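Local coordinates for protein bifunctional pinoresinol-lariciresinol reductase 1 (Thuja plicata, PDB 1QYD) that reduces pinoresinol to lariciresinol and then lariciresinol to secoisolariciresinol in lignan biosynthesis, using the 4R-hydride of NADPH, at residues Ile20-Ala23 / Ser24-Gly28; His91-Leu94 / Glu95-Lys98. One frame throughout, in Å; residues are numbered along the deposited sequence.

Overall arrangement
Both contacts are local, each within one continuous run of chain in the NADP-binding Rossmann-type part of the protein, and neither touches the other: their centres lie 24 Å apart and their nearest atoms about 10 Å. Contact 1 comes first along the chain, at the end of helix 17-26, which links strands 7-10 and 31-34 of the five-stranded parallel sheet. Contact 2 follows strand 79-82 of the same sheet, on the way to helix 96-105. Contact 1 closes a helix and contact 2 leads into one. Contact 1 continues the helix that starts at the predicted cofactor loop, whereas contact 2 sits beside Lys-138, the probable proton acceptor, and borders the second subunit.

Contact 1: residues Ile20-Ala23 / Ser24-Gly28; sequences IVNA and SISLG
The last turns of helix 17-26, the helix of the first beta-alpha-beta unit of the Rossmann fold, are held here by bonds from each residue to the one four places back. Ser-24 N meets Ile-20 O at 3.1 Å, and Leu-27 N reaches Ala-23 O at 2.8 Å; the bond from Ile-25 N to Val-21 O is weak. Asn-22 O is gripped twice by one residue: Ser-26 N lies 2.9 Å from Asn-22 O and Ser-26 OG 2.6 Å from it, on opposite faces of the carbonyl plane. A chi1 of 51° sets OG between the backbone N and the carbonyl carbon, folded back onto its own helix. Serine suits this exposed place because its short hydroxyl arm can bond to a helix carbonyl while lying at the surface.

The face on the sheet is largely apolar. Val-21 CG1 lies 4.2 Å from Ile-25 CD1, the two side chains side by side. Val-21 rests on Ile-9 and Val-33 of the strands that the helix connects, and the small Ser-24 fits among Val-7, Ile-9 and Thr-31. Another flank of the helix, Ala-23 and Leu-27, packs on Ile-205 of helix 197-207. A Schellman motif ends the helix: Gly-28 N bonds to Ile-25 O at 3.1 Å and His-29 N turns back to Ser-24 O. Gly-28 is the C-prime residue, and its phi of 85° is readily adopted without a side chain.

Contact 2: residues His91-Leu94 / Glu95-Lys98; sequences HHIL and EQLK
Ile-93 and Gln-96 are the end residues of a type I beta turn, their side chains side by side, that carries the loop after strand 79-82 into helix 96-105 of the Rossmann-type fold. The turn is closed by a weak bond from Gln-96 N to Ile-93 O, 3.5 Å long. This is the tightly packed side. Gln-96, buried, presents its aliphatic chain to Ile-93, and Gln-96 CG comes to 3.1 Å from Ile-93 O. Ile-93, branched and apolar, is buried against Asp-137 and Lys-138 of helix 133-147, Lys-138 being the probable proton acceptor, while Gln-96 packs on Val-141 of the same helix.

Leu-94 and Leu-97 also lie side by side, with Leu-94 CG 4.1 Å from Leu-97 CD1. The same methyl, Leu-97 CD1, is 3.5 Å from Leu-94 O and packs on backbone as well as side chain. An apolar leucine suits position 94, where Tyr-263 of the second subunit packs on it.

The looser, partly exposed side is more polar and adjoins that subunit. His-91, poorly ordered, has its O 3.5 Å from Glu-95 CG, a plain packing contact. A carboxylate suits position 95 because lysines are near: Lys-266 of the second subunit in a long, weak ion pair, and Lys-98. The bend of Glu-95 at chi2, -85°, brings its OE2 to Lys-98 NZ in a salt bridge of 3.1 Å, its hydrogen bond weak.

Contact 1: residues Ile20-Ala23 / Ser24-Gly28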
ATOM      1  N   ILE A  20       5.677   1.659  25.565  1.00 13.73           N
ATOM      2  CA  ILE A  20       4.356   2.135  25.952  1.00 12.81           C
ATOM      3  C   ILE A  20       3.822   1.110  26.950  1.00 16.48           C
ATOM      4  O   ILE A  20       3.574   1.492  28.089  1.00 18.30           O
ATOM      5  CB  ILE A  20       3.476   2.225  24.687  1.00  9.68           C
ATOM      6  CG1 ILE A  20       4.035   3.231  23.718  1.00  2.00           C
ATOM      7  CG2 ILE A  20       2.083   2.693  25.061  1.00 15.63           C
ATOM      8  CD1 ILE A  20       3.488   3.072  22.316  1.00  2.00           C
ATOM      9  N   VAL A  21       3.705  -0.188  26.599  1.00 18.73           N
ATOM     10  CA  VAL A  21       3.294  -1.265  27.508  1.00 18.90           C
ATOM     11  C   VAL A  21       4.004  -1.268  28.861  1.00 17.51           C
ATOM     12  O   VAL A  21       3.297  -1.211  29.864  1.00 21.51           O
ATOM     13  CB  VAL A  21       3.502  -2.673  26.854  1.00 19.19           C
ATOM     14  CG1 VAL A  21       3.039  -3.757  27.809  1.00 17.49           C
ATOM     15  CG2 VAL A  21       2.653  -2.854  25.625  1.00 16.93           C
ATOM     16  N   ASN A  22       5.336  -1.312  29.000  1.00 18.50           N
ATOM     17  CA  ASN A  22       5.871  -1.321  30.353  1.00 24.90           C
ATOM     18  C   ASN A  22       5.659   0.009  31.058  1.00 21.03           C
ATOM     19  O   ASN A  22       5.634   0.059  32.282  1.00 17.97           O
ATOM     20  CB  ASN A  22       7.368  -1.655  30.380  1.00 35.04           C
ATOM     21  CG  ASN A  22       7.716  -2.415  31.684  1.00 45.33           C
ATOM     22  OD1 ASN A  22       7.543  -1.945  32.822  1.00 47.34           O
ATOM     23  ND2 ASN A  22       8.208  -3.649  31.551  1.00 47.78           N
ATOM     24  N   ALA A  23       5.451   1.097  30.324  1.00 17.33           N
ATOM     25  CA  ALA A  23       5.157   2.382  30.942  1.00 16.97           C
ATOM     26  C   ALA A  23       3.825   2.335  31.680  1.00 20.20           C
ATOM     27  O   ALA A  23       3.758   2.739  32.836  1.00 23.95           O
ATOM     28  CB  ALA A  23       5.083   3.475  29.883  1.00 16.41           C
ATOM     29  N   SER A  24       2.777   1.809  31.021  1.00 16.34           N
ATOM     30  CA  SER A  24       1.459   1.581  31.579  1.00  7.72           C
ATOM     31  C   SER A  24       1.511   0.894  32.926  1.00 13.51           C
ATOM     32  O   SER A  24       1.112   1.412  33.972  1.00 15.86           O
ATOM     33  CB  SER A  24       0.688   0.724  30.643  1.00 12.06           C
ATOM     34  OG  SER A  24      -0.030   1.391  29.635  1.00 20.31           O
ATOM     35  N   ILE A  25       2.109  -0.303  32.874  1.00 18.47           N
ATOM     36  CA  ILE A  25       2.239  -1.149  34.040  1.00 17.09           C
ATOM     37  C   ILE A  25       3.018  -0.355  35.082  1.00 17.04           C
ATOM     38  O   ILE A  25       2.391   0.015  36.068  1.00 22.19           O
ATOM     39  CB  ILE A  25       2.888  -2.491  33.537  1.00 14.00           C
ATOM     40  CG1 ILE A  25       1.979  -3.145  32.485  1.00 12.00           C
ATOM     41  CG2 ILE A  25       2.983  -3.516  34.648  1.00 10.51           C
ATOM     42  CD1 ILE A  25       2.450  -4.501  31.889  1.00 14.29           C
ATOM     43  N   SER A  26       4.253   0.107  34.881  1.00 23.60           N
ATOM     44  CA  SER A  26       4.979   0.881  35.904  1.00 26.70           C
ATOM     45  C   SER A  26       4.421   2.238  36.365  1.00 28.41           C
ATOM     46  O   SER A  26       4.836   2.713  37.424  1.00 30.53           O
ATOM     47  CB  SER A  26       6.447   1.099  35.453  1.00 25.01           C
ATOM     48  OG  SER A  26       6.589   1.626  34.147  1.00 23.41           O
ATOM     49  N   LEU A  27       3.504   2.905  35.636  1.00 26.68           N
ATOM     50  CA  LEU A  27       2.903   4.155  36.093  1.00 22.68           C
ATOM     51  C   LEU A  27       1.493   3.926  36.603  1.00 23.23           C
ATOM     52  O   LEU A  27       0.663   4.831  36.555  1.00 24.08           O
ATOM     53  CB  LEU A  27       2.830   5.192  34.980  1.00 19.28           C
ATOM     54  CG  LEU A  27       4.109   5.844  34.565  1.00 17.03           C
ATOM     55  CD1 LEU A  27       3.851   6.712  33.356  1.00  6.10           C
ATOM     56  CD2 LEU A  27       4.673   6.617  35.746  1.00 14.86           C
ATOM     57  N   GLY A  28       1.205   2.702  37.066  1.00 21.94           N
ATOM     58  CA  GLY A  28      -0.051   2.384  37.719  1.00 21.45           C
ATOM     59  C   GLY A  28      -1.240   2.010  36.843  1.00 23.55           C
ATOM     60  O   GLY A  28      -2.286   1.731  37.427  1.00 31.38           O
TER

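Contact 2: residues His91-Leu94 / Glu95-Lys98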
ATOM      1  N   HIS A  91       0.265  -1.353   5.157  1.00 62.88           N
ATOM      2  CA  HIS A  91      -0.542  -2.561   5.368  1.00 56.59           C
ATOM      3  C   HIS A  91      -1.132  -2.734   6.771  1.00 51.56           C
ATOM      4  O   HIS A  91      -2.157  -3.385   6.972  1.00 55.08           O
ATOM      5  CB  HIS A  91       0.420  -3.679   4.929  1.00 59.51           C
ATOM      6  CG  HIS A  91       0.205  -5.176   5.156  1.00 66.00           C
ATOM      7  ND1 HIS A  91       0.099  -5.878   6.288  1.00 67.68           N
ATOM      8  CD2 HIS A  91       0.185  -6.073   4.116  1.00 66.38           C
ATOM      9  CE1 HIS A  91       0.021  -7.147   5.948  1.00 68.25           C
ATOM     10  NE2 HIS A  91       0.073  -7.264   4.641  1.00 67.89           N
ATOM     11  N   HIS A  92      -0.552  -2.032   7.735  1.00 43.14           N
ATOM     12  CA  HIS A  92      -0.836  -2.191   9.150  1.00 40.70           C
ATOM     13  C   HIS A  92      -1.195  -0.900   9.856  1.00 39.48           C
ATOM     14  O   HIS A  92      -1.695  -0.924  10.982  1.00 45.47           O
ATOM     15  CB  HIS A  92       0.391  -2.850   9.808  1.00 41.22           C
ATOM     16  CG  HIS A  92       1.620  -2.763   8.909  1.00 40.57           C
ATOM     17  ND1 HIS A  92       2.163  -1.644   8.446  1.00 41.07           N
ATOM     18  CD2 HIS A  92       2.248  -3.833   8.338  1.00 38.36           C
ATOM     19  CE1 HIS A  92       3.083  -2.019   7.600  1.00 40.25           C
ATOM     20  NE2 HIS A  92       3.136  -3.325   7.534  1.00 37.97           N
ATOM     21  N   ILE A  93      -0.920   0.240   9.225  1.00 34.23           N
ATOM     22  CA  ILE A  93      -1.314   1.540   9.754  1.00 30.89           C
ATOM     23  C   ILE A  93      -2.790   1.798   9.479  1.00 29.47           C
ATOM     24  O   ILE A  93      -3.481   2.320  10.348  1.00 28.92           O
ATOM     25  CB  ILE A  93      -0.404   2.645   9.122  1.00 32.91           C
ATOM     26  CG1 ILE A  93       0.836   2.678  10.014  1.00 33.99           C
ATOM     27  CG2 ILE A  93      -1.043   4.043   9.032  1.00 26.20           C
ATOM     28  CD1 ILE A  93       1.891   3.744   9.636  1.00 33.53           C
ATOM     29  N   LEU A  94      -3.263   1.436   8.275  1.00 24.09           N
ATOM     30  CA  LEU A  94      -4.660   1.513   7.838  1.00 20.05           C
ATOM     31  C   LEU A  94      -5.645   0.466   8.383  1.00 18.39           C
ATOM     32  O   LEU A  94      -6.808   0.428   7.997  1.00 20.84           O
ATOM     33  CB  LEU A  94      -4.643   1.464   6.323  1.00 16.43           C
ATOM     34  CG  LEU A  94      -4.700   2.724   5.466  1.00 11.05           C
ATOM     35  CD1 LEU A  94      -4.115   3.952   6.134  1.00 12.22           C
ATOM     36  CD2 LEU A  94      -3.956   2.398   4.221  1.00 11.48           C
ATOM     37  N   GLU A  95      -5.170  -0.432   9.258  1.00 21.57           N
ATOM     38  CA  GLU A  95      -5.948  -1.437   9.990  1.00 19.95           C
ATOM     39  C   GLU A  95      -6.650  -0.766  11.143  1.00 15.25           C
ATOM     40  O   GLU A  95      -7.692  -1.190  11.613  1.00 20.00           O
ATOM     41  CB  GLU A  95      -5.050  -2.519  10.572  1.00 19.66           C
ATOM     42  CG  GLU A  95      -4.578  -3.548   9.554  1.00 26.86           C
ATOM     43  CD  GLU A  95      -5.522  -4.727   9.274  1.00 31.43           C
ATOM     44  OE1 GLU A  95      -5.973  -5.380  10.224  1.00 23.09           O
ATOM     45  OE2 GLU A  95      -5.767  -5.013   8.097  1.00 30.17           O
ATOM     46  N   GLN A  96      -6.010   0.285  11.633  1.00 15.19           N
ATOM     47  CA  GLN A  96      -6.502   1.167  12.670  1.00 11.01           C
ATOM     48  C   GLN A  96      -7.838   1.815  12.333  1.00  9.60           C
ATOM     49  O   GLN A  96      -8.436   2.392  13.237  1.00 11.03           O
ATOM     50  CB  GLN A  96      -5.525   2.263  12.898  1.00  3.96           C
ATOM     51  CG  GLN A  96      -4.183   1.757  13.286  1.00  9.24           C
ATOM     52  CD  GLN A  96      -3.292   2.938  13.559  1.00  8.64           C
ATOM     53  OE1 GLN A  96      -2.650   3.471  12.673  1.00 15.06           O
ATOM     54  NE2 GLN A  96      -3.248   3.400  14.790  1.00  2.00           N
ATOM     55  N   LEU A  97      -8.284   1.808  11.056  1.00  8.67           N
ATOM     56  CA  LEU A  97      -9.572   2.358  10.624  1.00  5.84           C
ATOM     57  C   LEU A  97     -10.726   1.543  11.194  1.00  9.56           C
ATOM     58  O   LEU A  97     -11.654   2.102  11.779  1.00  8.59           O
ATOM     59  CB  LEU A  97      -9.581   2.399   9.092  1.00  2.00           C
ATOM     60  CG  LEU A  97      -8.699   3.558   8.516  1.00  2.93           C
ATOM     61  CD1 LEU A  97      -8.456   3.392   7.045  1.00  6.96           C
ATOM     62  CD2 LEU A  97      -9.408   4.888   8.669  1.00  2.00           C
ATOM     63  N   LYS A  98     -10.573   0.209  11.116  1.00 11.76           N
ATOM     64  CA  LYS A  98     -11.379  -0.810  11.776  1.00  8.77           C
ATOM     65  C   LYS A  98     -11.439  -0.516  13.262  1.00 10.19           C
ATOM     66  O   LYS A  98     -12.522  -0.490  13.825  1.00 14.96           O
ATOM     67  CB  LYS A  98     -10.768  -2.199  11.650  1.00 18.91           C
ATOM     68  CG  LYS A  98     -10.340  -2.661  10.264  1.00 22.04           C
ATOM     69  CD  LYS A  98     -10.011  -4.134  10.346  1.00 22.60           C
ATOM     70  CE  LYS A  98      -9.978  -4.734   8.949  1.00 26.95           C
ATOM     71  NZ  LYS A  98      -8.797  -4.329   8.209  1.00 36.63           N
TER